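Local coordinates for protein A49R (Vaccinia virus, PDB 4D5T) that inhibits host NF-kappa-B activation by binding BTRC, which reduces ubiquitination of the inhibitor NFKBIA and keeps p65/RELA in the cytoplasm, at residues 68-71 with 72-76; 78-81 with 82-86; 97-100 with 101-105. All coordinates share one frame; numbering follows the deposited sequence.

Contact 1 (68-71 with 72-76); sequences TELI and NSLDD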
# COMPACT_ATOMS: atom_id res chain seq x y z
N THR A 68 -3.58 -15.02 -0.07
CA THR A 68 -4.54 -15.48 -1.05
C THR A 68 -5.35 -16.67 -0.58
O THR A 68 -6.57 -16.68 -0.73
CB THR A 68 -3.79 -15.94 -2.33
OG1 THR A 68 -3.20 -14.80 -2.97
CG2 THR A 68 -4.70 -16.67 -3.33
N GLU A 69 -4.66 -17.66 -0.03
CA GLU A 69 -5.30 -18.84 0.57
C GLU A 69 -6.15 -18.39 1.76
O GLU A 69 -7.32 -18.74 1.89
CB GLU A 69 -4.24 -19.88 1.04
CG GLU A 69 -3.64 -20.83 0.01
CD GLU A 69 -4.63 -21.38 -0.98
OE1 GLU A 69 -5.40 -22.30 -0.62
OE2 GLU A 69 -4.63 -20.88 -2.13
N LEU A 70 -5.59 -17.54 2.60
CA LEU A 70 -6.35 -17.05 3.74
C LEU A 70 -7.64 -16.30 3.31
O LEU A 70 -8.75 -16.59 3.80
CB LEU A 70 -5.47 -16.13 4.61
CG LEU A 70 -6.05 -15.61 5.92
CD1 LEU A 70 -4.94 -15.23 6.91
CD2 LEU A 70 -6.88 -14.37 5.69
N ILE A 71 -7.50 -15.37 2.39
CA ILE A 71 -8.63 -14.59 1.90
C ILE A 71 -9.69 -15.45 1.22
O ILE A 71 -10.87 -15.20 1.40
CB ILE A 71 -8.13 -13.45 1.00
CG1 ILE A 71 -7.58 -12.32 1.87
CG2 ILE A 71 -9.26 -12.89 0.16
CD1 ILE A 71 -6.54 -11.51 1.19
N ASN A 72 -9.25 -16.50 0.51
CA ASN A 72 -10.17 -17.52 -0.02
C ASN A 72 -11.02 -18.23 1.00
O ASN A 72 -12.09 -18.70 0.67
CB ASN A 72 -9.41 -18.66 -0.71
CG ASN A 72 -9.07 -18.34 -2.14
OD1 ASN A 72 -9.40 -17.25 -2.64
ND2 ASN A 72 -8.36 -19.25 -2.80
N SER A 73 -10.52 -18.37 2.22
CA SER A 73 -11.27 -19.03 3.28
C SER A 73 -12.30 -18.07 3.91
O SER A 73 -13.13 -18.50 4.68
CB SER A 73 -10.31 -19.53 4.35
OG SER A 73 -9.81 -18.46 5.16
N LEU A 74 -12.29 -16.78 3.58
CA LEU A 74 -13.20 -15.84 4.22
C LEU A 74 -14.53 -15.73 3.53
O LEU A 74 -14.62 -15.87 2.32
CB LEU A 74 -12.58 -14.46 4.27
CG LEU A 74 -11.23 -14.34 4.99
CD1 LEU A 74 -10.77 -12.89 4.99
CD2 LEU A 74 -11.28 -14.89 6.40
N ASP A 75 -15.58 -15.46 4.30
CA ASP A 75 -16.89 -15.17 3.69
C ASP A 75 -17.10 -13.66 3.53
O ASP A 75 -16.25 -12.84 3.90
CB ASP A 75 -18.04 -15.82 4.48
CG ASP A 75 -18.17 -15.31 5.90
OD1 ASP A 75 -17.84 -14.14 6.20
OD2 ASP A 75 -18.61 -16.09 6.74
N ASP A 76 -18.22 -13.29 2.91
CA ASP A 76 -18.44 -11.89 2.58
C ASP A 76 -18.50 -11.01 3.80
O ASP A 76 -18.04 -9.86 3.75
CB ASP A 76 -19.67 -11.70 1.70
CG ASP A 76 -19.32 -11.75 0.23
OD1 ASP A 76 -18.70 -10.77 -0.31
OD2 ASP A 76 -19.64 -12.81 -0.35
O HOH W 1 -7.92 -14.91 -2.52
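Ser73 grips Leu70 O twice, with its hydroxyl and with its backbone N, in the C-terminal turn of helix 64-72, where the α-helical pattern gives way gradually to i to i+3 bonds. The hydroxyl bond is unusually short, with Ser73 OG 2.5 Å from Leu70 O, and it runs in the carbonyl plane onto a lone pair. Ser73 can make it because its OG sits between its own backbone N and carbonyl carbon (chi1 75°), which folds it back over the preceding turn. The backbone partner, Ser73 N, lies 3.0 Å from Leu70 O, above the carbonyl plane, and keeps only a weak bond to Glu69 O. Leu74 N repeats the i to i+3 spacing, 3.0 Å from Ile71 O, whereas Asn72 N still makes the regular helical bond to Thr68 O at 3.0 Å. Serine suits this turn: carbonyls at a helix end lack further helical N-H donors, and its side chain supplies one.

A water joins the Asn72 side chain to the same Thr68 carbonyl, donating to Thr68 O at 2.9 Å and to Asn72 OD1 at 2.8 Å. The amide of Asn72 and the carboxylate of Glu69 pass with their planes 79° apart, too distant for a bond.

From Leu74 the chain is extended and runs into the next helix, for which Asp75 is the N-cap. Asp75 OD1 caps a backbone N there, and Glu78 OE1 takes Asp75 N in return, a capping box. Ile71, buried, faces Phe114 of helix 112-126. Leu74 points its side chain back toward the last turn, where the packing is loose: its CD1 lies 4.2 Å from Leu70 CD2 and 4.5 Å from Ile71 CG1.

Contact 2 (78-81 with 82-86); sequences EIID and CIVNK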
# COMPACT_ATOMS: atom_id res chain seq x y z
N GLU A 78 -16.92 -11.43 6.72
CA GLU A 78 -15.54 -11.24 7.16
C GLU A 78 -14.79 -10.26 6.28
O GLU A 78 -13.97 -9.48 6.78
CB GLU A 78 -14.82 -12.60 7.18
CG GLU A 78 -15.31 -13.47 8.29
CD GLU A 78 -14.83 -14.91 8.20
OE1 GLU A 78 -14.82 -15.50 7.09
OE2 GLU A 78 -14.52 -15.47 9.26
N ILE A 79 -15.03 -10.30 4.97
CA ILE A 79 -14.35 -9.34 4.07
C ILE A 79 -14.83 -7.92 4.32
O ILE A 79 -14.07 -6.97 4.30
CB ILE A 79 -14.59 -9.69 2.58
CG1 ILE A 79 -13.72 -10.86 2.19
CG2 ILE A 79 -14.16 -8.54 1.66
CD1 ILE A 79 -12.22 -10.60 2.27
N ILE A 80 -16.14 -7.76 4.52
CA ILE A 80 -16.70 -6.43 4.84
C ILE A 80 -16.10 -5.90 6.09
O ILE A 80 -15.69 -4.75 6.16
CB ILE A 80 -18.22 -6.48 4.98
CG1 ILE A 80 -18.85 -6.71 3.60
CG2 ILE A 80 -18.73 -5.19 5.55
CD1 ILE A 80 -20.32 -7.09 3.62
N ASP A 81 -16.01 -6.76 7.09
CA ASP A 81 -15.38 -6.36 8.35
C ASP A 81 -13.94 -5.92 8.12
O ASP A 81 -13.50 -4.92 8.64
CB ASP A 81 -15.36 -7.52 9.30
CG ASP A 81 -14.86 -7.11 10.70
OD1 ASP A 81 -15.62 -6.49 11.46
OD2 ASP A 81 -13.73 -7.45 11.05
N CYS A 82 -13.16 -6.73 7.35
CA CYS A 82 -11.79 -6.34 7.02
C CYS A 82 -11.67 -4.99 6.30
O CYS A 82 -10.89 -4.10 6.73
CB CYS A 82 -11.20 -7.38 6.16
SG CYS A 82 -9.54 -7.02 5.67
N ILE A 83 -12.49 -4.81 5.29
CA ILE A 83 -12.50 -3.53 4.51
C ILE A 83 -12.80 -2.35 5.35
O ILE A 83 -12.01 -1.39 5.41
CB ILE A 83 -13.50 -3.54 3.35
CG1 ILE A 83 -12.96 -4.46 2.28
CG2 ILE A 83 -13.71 -2.12 2.81
CD1 ILE A 83 -13.95 -4.78 1.19
N VAL A 84 -13.87 -2.43 6.12
CA VAL A 84 -14.22 -1.32 7.00
C VAL A 84 -13.16 -1.06 8.03
O VAL A 84 -12.82 0.10 8.28
CB VAL A 84 -15.62 -1.53 7.63
CG1 VAL A 84 -15.96 -0.45 8.60
CG2 VAL A 84 -16.69 -1.57 6.54
N ASN A 85 -12.66 -2.12 8.67
CA ASN A 85 -11.57 -1.98 9.69
C ASN A 85 -10.34 -1.31 9.10
O ASN A 85 -9.84 -0.38 9.66
CB ASN A 85 -11.21 -3.38 10.24
CG ASN A 85 -10.05 -3.37 11.24
OD1 ASN A 85 -8.91 -3.14 10.90
ND2 ASN A 85 -10.35 -3.69 12.46
N LYS A 86 -9.86 -1.78 7.95
CA LYS A 86 -8.59 -1.25 7.42
C LYS A 86 -8.77 0.19 6.87
O LYS A 86 -7.91 1.05 7.04
CB LYS A 86 -8.07 -2.10 6.30
CG LYS A 86 -7.62 -3.53 6.66
CD LYS A 86 -6.60 -3.62 7.75
CE LYS A 86 -6.08 -5.04 7.87
NZ LYS A 86 -5.08 -5.13 8.95
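Cys82, Asp81 and Ile79 carry most of this contact, a run of regular α-helix that makes up most of helix 76-87. Cys82 rests its CB on the preceding turn, 3.4 Å from Ile79 O, and its backbone N donates to Glu78 O. A small side chain fits that place, where a neighbouring helix comes close. Cys82 and Asp81 were each modelled in two conformers, so detail at their ends is doubtful.

Asp81 joins the next turn mainly through its backbone. Asp81 O accepts from Asn85 N at 2.9 Å, and the CB of Asn85 settles 3.2 Å from the same oxygen. Both residues are polar and exposed, as befits the solvent side of an amphipathic helix.

Ile79 is the buried member. Its CG2 meets the end of Ile83, at 3.8 Å from Ile83 CD1, the two branched chains crossing at a slant. With Ile83 CG1 set beside its own backbone N (chi1 -72°), the methylene lies against Ile79 O and the terminal methyl reaches back to its partner. Ile80 and Val84 make a looser i to i+4 pair farther round, CG2 to CG2 at 4.3 Å, on an exposed flank. Between them Val84 N gives Ile80 O a nearly straight bond, with an N-H...O angle of 174°.

The helix packs against two others. Ile79, Ile80 and Ile83 pack on Tyr118 of helix 112-126, Ile79 also on Phe114, while Cys82 touches Thr104 and Ile108 of helix 95-109, which Lys86 reaches as well, at Ala101 and Thr104.

Contact 3 (97-100 with 101-105); sequences NIVD and AIITL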
# COMPACT_ATOMS: atom_id res chain seq x y z
N ASN A 97 -0.09 1.76 9.59
CA ASN A 97 -1.48 1.22 9.41
C ASN A 97 -2.06 1.51 8.08
O ASN A 97 -2.84 0.69 7.53
CB ASN A 97 -2.41 1.67 10.56
CG ASN A 97 -2.02 1.04 11.89
OD1 ASN A 97 -1.31 0.07 11.93
ND2 ASN A 97 -2.53 1.56 12.97
N ILE A 98 -1.74 2.69 7.55
CA ILE A 98 -2.13 3.04 6.20
C ILE A 98 -1.50 2.14 5.13
O ILE A 98 -2.20 1.65 4.21
CB ILE A 98 -1.81 4.53 5.93
CG1 ILE A 98 -2.84 5.39 6.67
CG2 ILE A 98 -1.85 4.84 4.41
CD1 ILE A 98 -2.46 6.83 6.78
N VAL A 99 -0.22 1.85 5.28
CA VAL A 99 0.49 0.99 4.37
C VAL A 99 -0.07 -0.44 4.47
O VAL A 99 -0.38 -1.10 3.45
CB VAL A 99 2.00 1.05 4.60
CG1 VAL A 99 2.72 -0.06 3.81
CG2 VAL A 99 2.50 2.37 4.15
N ASP A 100 -0.31 -0.89 5.69
CA ASP A 100 -0.98 -2.20 5.90
C ASP A 100 -2.36 -2.24 5.24
O ASP A 100 -2.73 -3.26 4.61
CB ASP A 100 -1.09 -2.45 7.43
CG ASP A 100 -1.81 -3.76 7.78
OD1 ASP A 100 -1.31 -4.83 7.46
OD2 ASP A 100 -2.90 -3.70 8.32
N ALA A 101 -3.16 -1.16 5.37
CA ALA A 101 -4.44 -1.12 4.76
C ALA A 101 -4.36 -1.24 3.26
O ALA A 101 -5.11 -2.04 2.66
CB ALA A 101 -5.22 0.16 5.15
N ILE A 102 -3.48 -0.47 2.62
CA ILE A 102 -3.34 -0.51 1.19
C ILE A 102 -2.93 -1.91 0.69
O ILE A 102 -3.51 -2.39 -0.26
CB ILE A 102 -2.31 0.55 0.71
CG1 ILE A 102 -2.92 1.97 0.90
CG2 ILE A 102 -1.99 0.39 -0.73
CD1 ILE A 102 -1.89 3.09 0.89
N ILE A 103 -1.96 -2.52 1.36
CA ILE A 103 -1.49 -3.84 0.97
C ILE A 103 -2.55 -4.89 1.20
O ILE A 103 -2.78 -5.74 0.33
CB ILE A 103 -0.19 -4.15 1.71
CG1 ILE A 103 0.91 -3.32 1.02
CG2 ILE A 103 0.10 -5.63 1.71
CD1 ILE A 103 2.23 -3.42 1.72
N THR A 104 -3.29 -4.77 2.30
CA THR A 104 -4.42 -5.71 2.56
C THR A 104 -5.49 -5.59 1.47
O THR A 104 -6.01 -6.62 0.96
CB THR A 104 -5.06 -5.44 3.93
OG1 THR A 104 -4.10 -5.71 4.95
CG2 THR A 104 -6.26 -6.37 4.14
N LEU A 105 -5.81 -4.36 1.07
CA LEU A 105 -6.80 -4.15 0.03
C LEU A 105 -6.30 -4.78 -1.29
O LEU A 105 -7.09 -5.33 -2.07
CB LEU A 105 -7.15 -2.65 -0.15
CG LEU A 105 -7.90 -2.10 1.09
CD1 LEU A 105 -8.08 -0.60 0.98
CD2 LEU A 105 -9.23 -2.70 1.37
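Ile98 and Ile102 form the tight side of this helical stretch, together with Val99 and Ile103. Ile98 CG2 comes 3.9 Å from Ile102 CD1 as the two chains pass diagonally, while Val99 and Ile103 run side by side in the same direction, with CG1 of Val99 4.0 Å from CD1 of Ile103. Branching at CB gives each chain a methyl close to the backbone, which suits a crowded interior. Ala101 is buried too, and its single methyl lies 3.4 Å from Asn97 O, compact enough for Lys86 of helix 76-87 to pack over it.

The other side is polar, and it is more open at exposed Asn97 and partly exposed Asp100, whose carboxylate is held by a salt bridge to Lys86. Thr104, which packs on Cys82, donates twice to Asp100 O: its N and its OG1 each lie 2.8 Å from that oxygen and approach it from opposite faces of the carbonyl plane. A chi1 of -64° places the hydroxyl beside the backbone N, turned back toward the previous turn where this acceptor lies.

Helices 29-40 and 49-61 meet the apolar face, Ile102 touching Phe39 of the first and Leu54 of the second. A helix near the protein's centre whose apolar face is covered by surrounding helices fits the Bcl-2 fold, to which A49 belongs.

Overall arrangement
The three contacts follow one another along the chain and lead from the surface inward: their centres lie about 19, 16 and 5 Å from that of the chain. Contacts 1 and 2, about 12 Å apart between centres, meet where Leu74 CD1, in the linker, packs on Ile79 CD1 of the next helix at 3.8 Å. Contacts 2 and 3, also about 12 Å apart between centres, are tied by the salt bridge of Lys86 NZ with Asp100 OD2 (2.7 Å) and by Lys86 CE against Thr104 OG1 (3.6 Å). Contacts 1 and 3 do not touch: their centres are about 17 Å apart and their nearest atoms about 5 Å, whereas contact 2 touches both.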